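PDB 6EVS: N-deoxyribosyltransferase from Bacillus psychrosaccharolyticus, which catalyses the transfer of a 2-deoxyribosyl group from a nucleoside to another nucleobase, a reaction suited to making modified nucleosides. Local coordinates for residues Lys17-Ala22 and Ser35-Gln40; Gly71-Asn76 and Trp84-Ser89; Ser113-Phe118 and Glu125-Ala130. One frame throughout, in Å; residues are numbered along the deposited sequence.

Interaction 1: Lys17-Ala22 and Ser35-Gln40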
# COMPACT_ATOMS: atom_id res chain seq x y z
N LYS A 17 9.14 21.55 25.31
CA LYS A 17 10.37 21.10 25.93
C LYS A 17 10.77 19.71 25.41
O LYS A 17 11.91 19.50 25.01
CB LYS A 17 10.22 21.09 27.45
CG LYS A 17 11.24 20.22 28.18
CD LYS A 17 11.07 20.33 29.69
CE LYS A 17 10.86 21.77 30.11
NZ LYS A 17 10.25 21.89 31.48
N HIS A 18 9.82 18.77 25.40
CA HIS A 18 10.13 17.41 24.97
C HIS A 18 10.51 17.37 23.48
O HIS A 18 11.42 16.62 23.09
CB HIS A 18 8.95 16.48 25.24
CG HIS A 18 8.57 16.40 26.69
ND1 HIS A 18 7.26 16.52 27.12
CD2 HIS A 18 9.31 16.19 27.80
CE1 HIS A 18 7.22 16.41 28.43
NE2 HIS A 18 8.45 16.21 28.87
N VAL A 19 9.82 18.14 22.64
CA VAL A 19 10.16 18.18 21.22
C VAL A 19 11.58 18.70 21.02
O VAL A 19 12.35 18.16 20.23
CB VAL A 19 9.14 19.05 20.46
CG1 VAL A 19 9.66 19.40 19.05
CG2 VAL A 19 7.81 18.32 20.36
N SER A 20 11.94 19.75 21.76
CA SER A 20 13.27 20.35 21.66
C SER A 20 14.36 19.35 22.04
O SER A 20 15.41 19.28 21.39
CB SER A 20 13.33 21.58 22.58
OG SER A 20 14.63 22.13 22.62
N LYS A 21 14.14 18.59 23.11
CA LYS A 21 15.12 17.59 23.51
C LYS A 21 15.22 16.49 22.47
O LYS A 21 16.33 16.02 22.16
CB LYS A 21 14.76 17.01 24.88
CG LYS A 21 15.71 15.91 25.38
CD LYS A 21 17.15 16.41 25.46
CE LYS A 21 18.02 15.53 26.33
NZ LYS A 21 19.35 16.16 26.58
N ALA A 22 14.08 16.07 21.91
CA ALA A 22 14.09 15.05 20.86
C ALA A 22 14.87 15.53 19.64
O ALA A 22 15.68 14.78 19.08
CB ALA A 22 12.66 14.68 20.46
N SER A 35 10.88 18.19 11.83
CA SER A 35 10.17 18.56 13.06
C SER A 35 9.02 19.48 12.69
O SER A 35 9.26 20.61 12.26
CB SER A 35 11.09 19.24 14.07
OG SER A 35 10.39 19.48 15.29
N PRO A 36 7.77 19.03 12.81
CA PRO A 36 6.64 19.81 12.28
C PRO A 36 6.58 21.23 12.80
O PRO A 36 6.09 22.10 12.07
CB PRO A 36 5.42 19.00 12.73
CG PRO A 36 5.94 17.54 12.69
CD PRO A 36 7.36 17.67 13.22
N ARG A 37 7.07 21.51 14.01
CA ARG A 37 7.00 22.86 14.55
C ARG A 37 7.89 23.84 13.80
O ARG A 37 7.63 25.06 13.83
CB ARG A 37 7.37 22.84 16.04
CG ARG A 37 8.86 22.79 16.30
CD ARG A 37 9.17 22.88 17.78
NE ARG A 37 10.60 22.84 18.02
CZ ARG A 37 11.22 23.57 18.94
NH1 ARG A 37 10.53 24.40 19.69
NH2 ARG A 37 12.53 23.46 19.10
N GLU A 38 8.94 23.35 13.14
CA GLU A 38 9.81 24.18 12.31
C GLU A 38 9.24 24.39 10.92
O GLU A 38 9.88 25.04 10.10
CB GLU A 38 11.20 23.56 12.18
CG GLU A 38 11.83 23.02 13.46
CD GLU A 38 13.20 22.40 13.23
OE1 GLU A 38 14.07 22.52 14.11
OE2 GLU A 38 13.40 21.78 12.15
N ASN A 39 8.05 23.85 10.64
CA ASN A 39 7.48 23.82 9.30
C ASN A 39 6.04 24.27 9.34
O ASN A 39 5.14 23.67 8.75
CB ASN A 39 7.65 22.43 8.73
CG ASN A 39 9.11 22.07 8.61
OD1 ASN A 39 9.66 21.36 9.47
ND2 ASN A 39 9.76 22.59 7.57
N GLN A 40 5.80 25.37 10.06
CA GLN A 40 4.49 26.00 10.13
C GLN A 40 4.29 26.99 8.99
O GLN A 40 3.25 27.66 8.94
CB GLN A 40 4.32 26.67 11.51
CG GLN A 40 4.34 25.60 12.62
CD GLN A 40 4.21 26.14 14.03
OE1 GLN A 40 3.13 26.55 14.47
NE2 GLN A 40 5.31 26.12 14.77
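V19 and R37 make the dense part of this contact, their side chains sliding past each other in opposite directions. One methyl does the work: V19 CG1 lies 3.7 Å from R37 NE and equally near R37 CD, so it meets the inner end of the guanidinium obliquely as well as the last methylene. The same CG1 comes within 3.8 Å of S35 OG. V19 is buried, and its side chain also packs on L6 of strand 3-7. R37 reaches the helix because its CG stands between the backbone N and the carbonyl carbon (chi1 80°) while the chain runs extended from CG to NE. The setting is the first beta-alpha-beta crossover of a parallel, doubly wound sheet: helix 13-28 joins strand 3-7 to strand 32-34, after which the chain leaves the sheet through the loop at 35-40. Further along the helix the fit is looser. S20, partly exposed, meets R37 chiefly through CB, 4.0 Å from R37 NH2. No hydrogen bond joins the two segments; the polar ends of R37 and S35 both turn to E23, further along helix 13-28, R37 NH2 by a salt bridge and S35 OG by a hydrogen bond. On the loop side, Q40 NE2 donates an almost straight bond (2.7 Å, 174°) to a lone pair of R37 O, in the carbonyl plane, bracing the turn that carries the arginine.

Interaction 2: Gly71-Asn76 and Trp84-Ser89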
# COMPACT_ATOMS: atom_id res chain seq x y z
N GLY A 71 7.81 9.11 17.82
CA GLY A 71 6.67 9.76 18.44
C GLY A 71 6.95 10.07 19.90
O GLY A 71 7.75 9.39 20.55
N ILE A 72 6.29 11.12 20.41
CA ILE A 72 6.33 11.44 21.84
C ILE A 72 4.90 11.42 22.36
O ILE A 72 4.05 12.18 21.88
CB ILE A 72 7.00 12.80 22.10
CG1 ILE A 72 8.42 12.81 21.54
CG2 ILE A 72 6.96 13.14 23.62
CD1 ILE A 72 9.08 14.18 21.57
N ILE A 73 4.62 10.51 23.28
CA ILE A 73 3.28 10.37 23.85
C ILE A 73 3.43 10.50 25.35
O ILE A 73 4.19 9.74 25.96
CB ILE A 73 2.62 9.04 23.46
CG1 ILE A 73 2.23 9.03 21.98
CG2 ILE A 73 1.41 8.77 24.34
CD1 ILE A 73 1.01 9.84 21.65
N GLY A 74 2.75 11.48 25.93
CA GLY A 74 2.84 11.73 27.35
C GLY A 74 1.47 11.89 27.97
O GLY A 74 0.51 11.19 27.62
N ASP A 75 1.39 12.83 28.91
CA ASP A 75 0.21 13.11 29.73
C ASP A 75 -0.62 14.23 29.14
O ASP A 75 -1.06 15.13 29.86
CB ASP A 75 0.67 13.47 31.14
CG ASP A 75 0.31 12.42 32.15
OD1 ASP A 75 -0.42 11.48 31.77
OD2 ASP A 75 0.73 12.54 33.33
N ASN A 76 -0.87 14.21 27.84
CA ASN A 76 -1.08 15.44 27.11
C ASN A 76 -2.53 15.74 26.79
O ASN A 76 -2.86 16.90 26.49
CB ASN A 76 -0.31 15.41 25.78
CG ASN A 76 1.16 15.62 25.97
OD1 ASN A 76 1.61 16.05 27.04
ND2 ASN A 76 1.94 15.32 24.94
N TRP A 84 -2.77 9.96 15.23
CA TRP A 84 -3.10 9.81 13.80
C TRP A 84 -1.84 9.55 12.98
O TRP A 84 -1.81 8.65 12.11
CB TRP A 84 -3.85 11.07 13.33
CG TRP A 84 -4.44 11.02 11.93
CD1 TRP A 84 -5.75 10.79 11.60
CD2 TRP A 84 -3.74 11.19 10.69
NE1 TRP A 84 -5.90 10.79 10.23
CE2 TRP A 84 -4.68 11.05 9.65
CE3 TRP A 84 -2.40 11.47 10.37
CZ2 TRP A 84 -4.34 11.18 8.29
CZ3 TRP A 84 -2.06 11.57 8.99
CH2 TRP A 84 -3.03 11.42 7.98
N GLU A 85 -0.78 10.31 13.24
CA GLU A 85 0.45 10.14 12.47
C GLU A 85 1.11 8.80 12.75
O GLU A 85 1.78 8.26 11.86
CB GLU A 85 1.41 11.28 12.76
CG GLU A 85 0.84 12.63 12.30
CD GLU A 85 1.67 13.81 12.74
OE1 GLU A 85 2.38 13.74 13.78
OE2 GLU A 85 1.59 14.84 12.05
N LEU A 86 0.98 8.26 13.96
CA LEU A 86 1.55 6.92 14.19
C LEU A 86 0.73 5.84 13.49
O LEU A 86 1.30 4.87 12.98
CB LEU A 86 1.65 6.62 15.69
CG LEU A 86 2.51 7.59 16.50
CD1 LEU A 86 2.26 7.37 18.00
CD2 LEU A 86 3.99 7.40 16.17
N GLY A 87 -0.60 5.98 13.45
CA GLY A 87 -1.40 5.02 12.69
C GLY A 87 -1.09 5.06 11.20
O GLY A 87 -0.91 4.03 10.55
N ALA A 88 -1.03 6.27 10.62
CA ALA A 88 -0.61 6.38 9.23
C ALA A 88 0.78 5.76 9.02
O ALA A 88 0.99 4.99 8.07
CB ALA A 88 -0.62 7.85 8.79
N SER A 89 1.73 6.10 9.89
CA SER A 89 3.09 5.58 9.77
C SER A 89 3.10 4.06 9.72
O SER A 89 3.82 3.46 8.91
CB SER A 89 3.96 6.07 10.95
OG SER A 89 4.16 7.48 10.84
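Just before L86, the residue that reaches across to G71 and I73, the carbonyl oxygen of E85 is gripped twice. S89 OG donates to E85 O at 2.7 Å, tilted 27° from the carbonyl plane, and the backbone bond S89 N to E85 O (2.9 Å) arrives from the opposite face of that plane. The serine thus folds back onto its own helix, and S89 OG has a further hydrogen bond with T69 OG1 on strand 68-72. The cross-contact itself is wholly apolar and falls to the two branches of L86. With CG anti to the carbonyl carbon (chi1 -59°), the fork points to the strand: CD2 sits over the backbone at G71, 4.2 Å from G71 CA, and CD1 meets the side of I73, 4.3 Å from I73 CG1. G71, having no side chain, lets the leucine methyl approach the main chain itself. The helix passes close here, the CA atoms of G71 and L86 being 7.2 Å apart. All three residues are buried, and L86 and I73 both also touch L98 of strand 96-99, with V96 extending the floor beneath L86. L86 packs in addition on W84 of the second subunit, so the leucine lies between its own sheet and the subunit interface. Strand 68-72, helix 80-91 and strand 96-99 form a beta-alpha-beta crossover, and L86, resting on both neighbouring parallel strands, is one of the side chains by which the crossover helix packs on the sheet, as in Rossmann-like alpha/beta folds.

Interaction 3: Ser113-Phe118 and Glu125-Ala130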
# COMPACT_ATOMS: atom_id res chain seq x y z
N SER A 113 1.68 -1.47 17.91
CA SER A 113 2.14 -0.97 16.61
C SER A 113 3.56 -0.45 16.63
O SER A 113 4.04 0.01 15.59
CB SER A 113 1.27 0.21 16.13
OG SER A 113 -0.10 0.01 16.33
N LEU A 114 4.19 -0.37 17.79
CA LEU A 114 5.49 0.28 17.86
C LEU A 114 6.56 -0.77 17.68
O LEU A 114 6.34 -1.96 17.92
CB LEU A 114 5.67 1.04 19.18
CG LEU A 114 5.68 0.34 20.53
CD1 LEU A 114 7.07 -0.22 20.85
CD2 LEU A 114 5.22 1.32 21.63
N HIS A 115 7.72 -0.34 17.21
CA HIS A 115 8.85 -1.25 17.10
C HIS A 115 9.83 -1.10 18.25
O HIS A 115 10.48 -2.08 18.64
CB HIS A 115 9.60 -1.03 15.77
CG HIS A 115 10.69 -2.02 15.54
ND1 HIS A 115 10.45 -3.35 15.29
CD2 HIS A 115 12.04 -1.88 15.57
CE1 HIS A 115 11.61 -3.98 15.14
NE2 HIS A 115 12.59 -3.11 15.30
N ALA A 116 9.98 0.11 18.79
CA ALA A 116 10.89 0.34 19.89
C ALA A 116 10.28 1.38 20.83
O ALA A 116 9.70 2.38 20.38
CB ALA A 116 12.27 0.80 19.40
N TYR A 117 10.37 1.11 22.13
CA TYR A 117 9.77 1.95 23.15
C TYR A 117 10.86 2.41 24.12
O TYR A 117 11.67 1.59 24.57
CB TYR A 117 8.68 1.18 23.90
CG TYR A 117 8.10 1.93 25.09
CD1 TYR A 117 8.47 1.60 26.40
CD2 TYR A 117 7.19 2.96 24.90
CE1 TYR A 117 7.94 2.29 27.49
CE2 TYR A 117 6.66 3.66 25.98
CZ TYR A 117 7.04 3.31 27.27
OH TYR A 117 6.52 3.99 28.36
N PHE A 118 10.86 3.71 24.43
CA PHE A 118 11.88 4.33 25.26
C PHE A 118 11.24 5.16 26.38
O PHE A 118 10.21 5.81 26.17
CB PHE A 118 12.79 5.25 24.43
CG PHE A 118 13.45 4.54 23.29
CD1 PHE A 118 12.88 4.56 22.02
CD2 PHE A 118 14.63 3.83 23.49
CE1 PHE A 118 13.49 3.89 20.97
CE2 PHE A 118 15.24 3.17 22.45
CZ PHE A 118 14.67 3.19 21.20
N GLU A 125 19.97 7.18 22.99
CA GLU A 125 21.32 7.51 22.53
C GLU A 125 22.15 6.27 22.24
O GLU A 125 23.06 6.32 21.41
CB GLU A 125 22.01 8.40 23.56
CG GLU A 125 21.62 9.86 23.39
CD GLU A 125 21.64 10.65 24.68
OE1 GLU A 125 20.97 11.70 24.73
OE2 GLU A 125 22.31 10.22 25.65
N ASN A 126 21.84 5.15 22.90
CA ASN A 126 22.55 3.90 22.69
C ASN A 126 21.86 2.95 21.71
O ASN A 126 22.44 1.92 21.36
CB ASN A 126 22.76 3.18 24.02
CG ASN A 126 23.68 3.94 24.95
OD1 ASN A 126 24.62 4.61 24.51
ND2 ASN A 126 23.42 3.85 26.25
N TYR A 127 20.65 3.28 21.25
CA TYR A 127 19.92 2.41 20.33
C TYR A 127 20.65 2.27 19.00
O TYR A 127 21.19 3.25 18.47
CB TYR A 127 18.52 2.99 20.10
CG TYR A 127 17.60 2.11 19.29
CD1 TYR A 127 16.98 1.00 19.86
CD2 TYR A 127 17.35 2.39 17.94
CE1 TYR A 127 16.12 0.20 19.11
CE2 TYR A 127 16.49 1.60 17.20
CZ TYR A 127 15.89 0.51 17.78
OH TYR A 127 15.04 -0.28 17.02
N ASP A 128 20.66 1.06 18.45
CA ASP A 128 21.31 0.80 17.17
C ASP A 128 20.29 1.06 16.06
O ASP A 128 19.50 0.18 15.71
CB ASP A 128 21.85 -0.63 17.11
CG ASP A 128 22.81 -0.84 15.94
OD1 ASP A 128 22.73 -0.09 14.94
OD2 ASP A 128 23.64 -1.76 16.03
N PHE A 129 20.33 2.27 15.50
CA PHE A 129 19.43 2.65 14.42
C PHE A 129 19.72 1.87 13.13
O PHE A 129 18.81 1.68 12.31
CB PHE A 129 19.54 4.15 14.14
CG PHE A 129 18.84 5.01 15.13
CD1 PHE A 129 19.43 5.31 16.35
CD2 PHE A 129 17.60 5.56 14.84
CE1 PHE A 129 18.79 6.13 17.27
CE2 PHE A 129 16.96 6.38 15.74
CZ PHE A 129 17.55 6.67 16.96
N ALA A 130 20.96 1.44 12.94
CA ALA A 130 21.32 0.73 11.71
C ALA A 130 20.60 -0.61 11.62
O ALA A 130 20.01 -0.94 10.58
CB ALA A 130 22.84 0.53 11.66
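The aromatic contact is an offset edge-to-face (T-shaped) pair between F118 and Y127. F118 presents its rim, with CZ over one face of the tyrosine ring and 3.5 Å from Y127 CD1. The planes stand at 90° and the ring centroids are 5.2 Å apart. The tyrosine ring is directed at the strand by its first torsion, which sets CG anti to the backbone N (chi1 -173°). Its edge is met in turn by F129: Y127 CD2 lies 3.9 Å above the face of that ring, offset toward its rim, and F129 also meets the ring of H31. Apolar contact with an aliphatic group comes from A116, whose CB approaches the tyrosine obliquely, 3.9 Å from Y127 CE1. Strand 116-118 is the last in the order of the parallel alpha/beta sheet, bonded through its backbone to strand 96-99. Y127 lies over it just after helix 121-126, M97 of the neighbouring strand also touching A116, F118 and Y127, and the chain further on runs along its outer side, K135 bonding to the backbone of H115 and Y117. Y127 OH touches H115 without a bond between them: it lies near the imidazole plane, at the ring edge, 3.7 Å from H115 CD2, and the two side chains cross at about a right angle. Each has its hydrogen bond on the chain that follows: Y127 OH with P133 O, and H115 NE2 with L132 O. Both residues are buried, and these carbonyl oxygens satisfy their polar atoms. H115 also packs on N58 of the third subunit.

How the interactions relate
The three contacts follow one another along the chain and lie along one doubly wound alpha/beta sheet, from the side of strand 32-34 (interaction 1) through strand 68-72 (interaction 2) to strand 116-118 (interaction 3). Interactions 1 and 2 touch, though their centres are 14 Å apart: I72 CD1 packs 3.7 Å from H18 O and 3.8 Å from A22 CB. Interaction 3 stands clear of both, its nearest atoms about 5 Å from interaction 1. Strand 96-99 lies between interactions 2 and 3, whose centres are 15 Å apart: L98 touches L86 and I73 and bonds through its backbone to A116 and F118. Only between subunits do their segments touch, S113 packing on W84 of the second subunit.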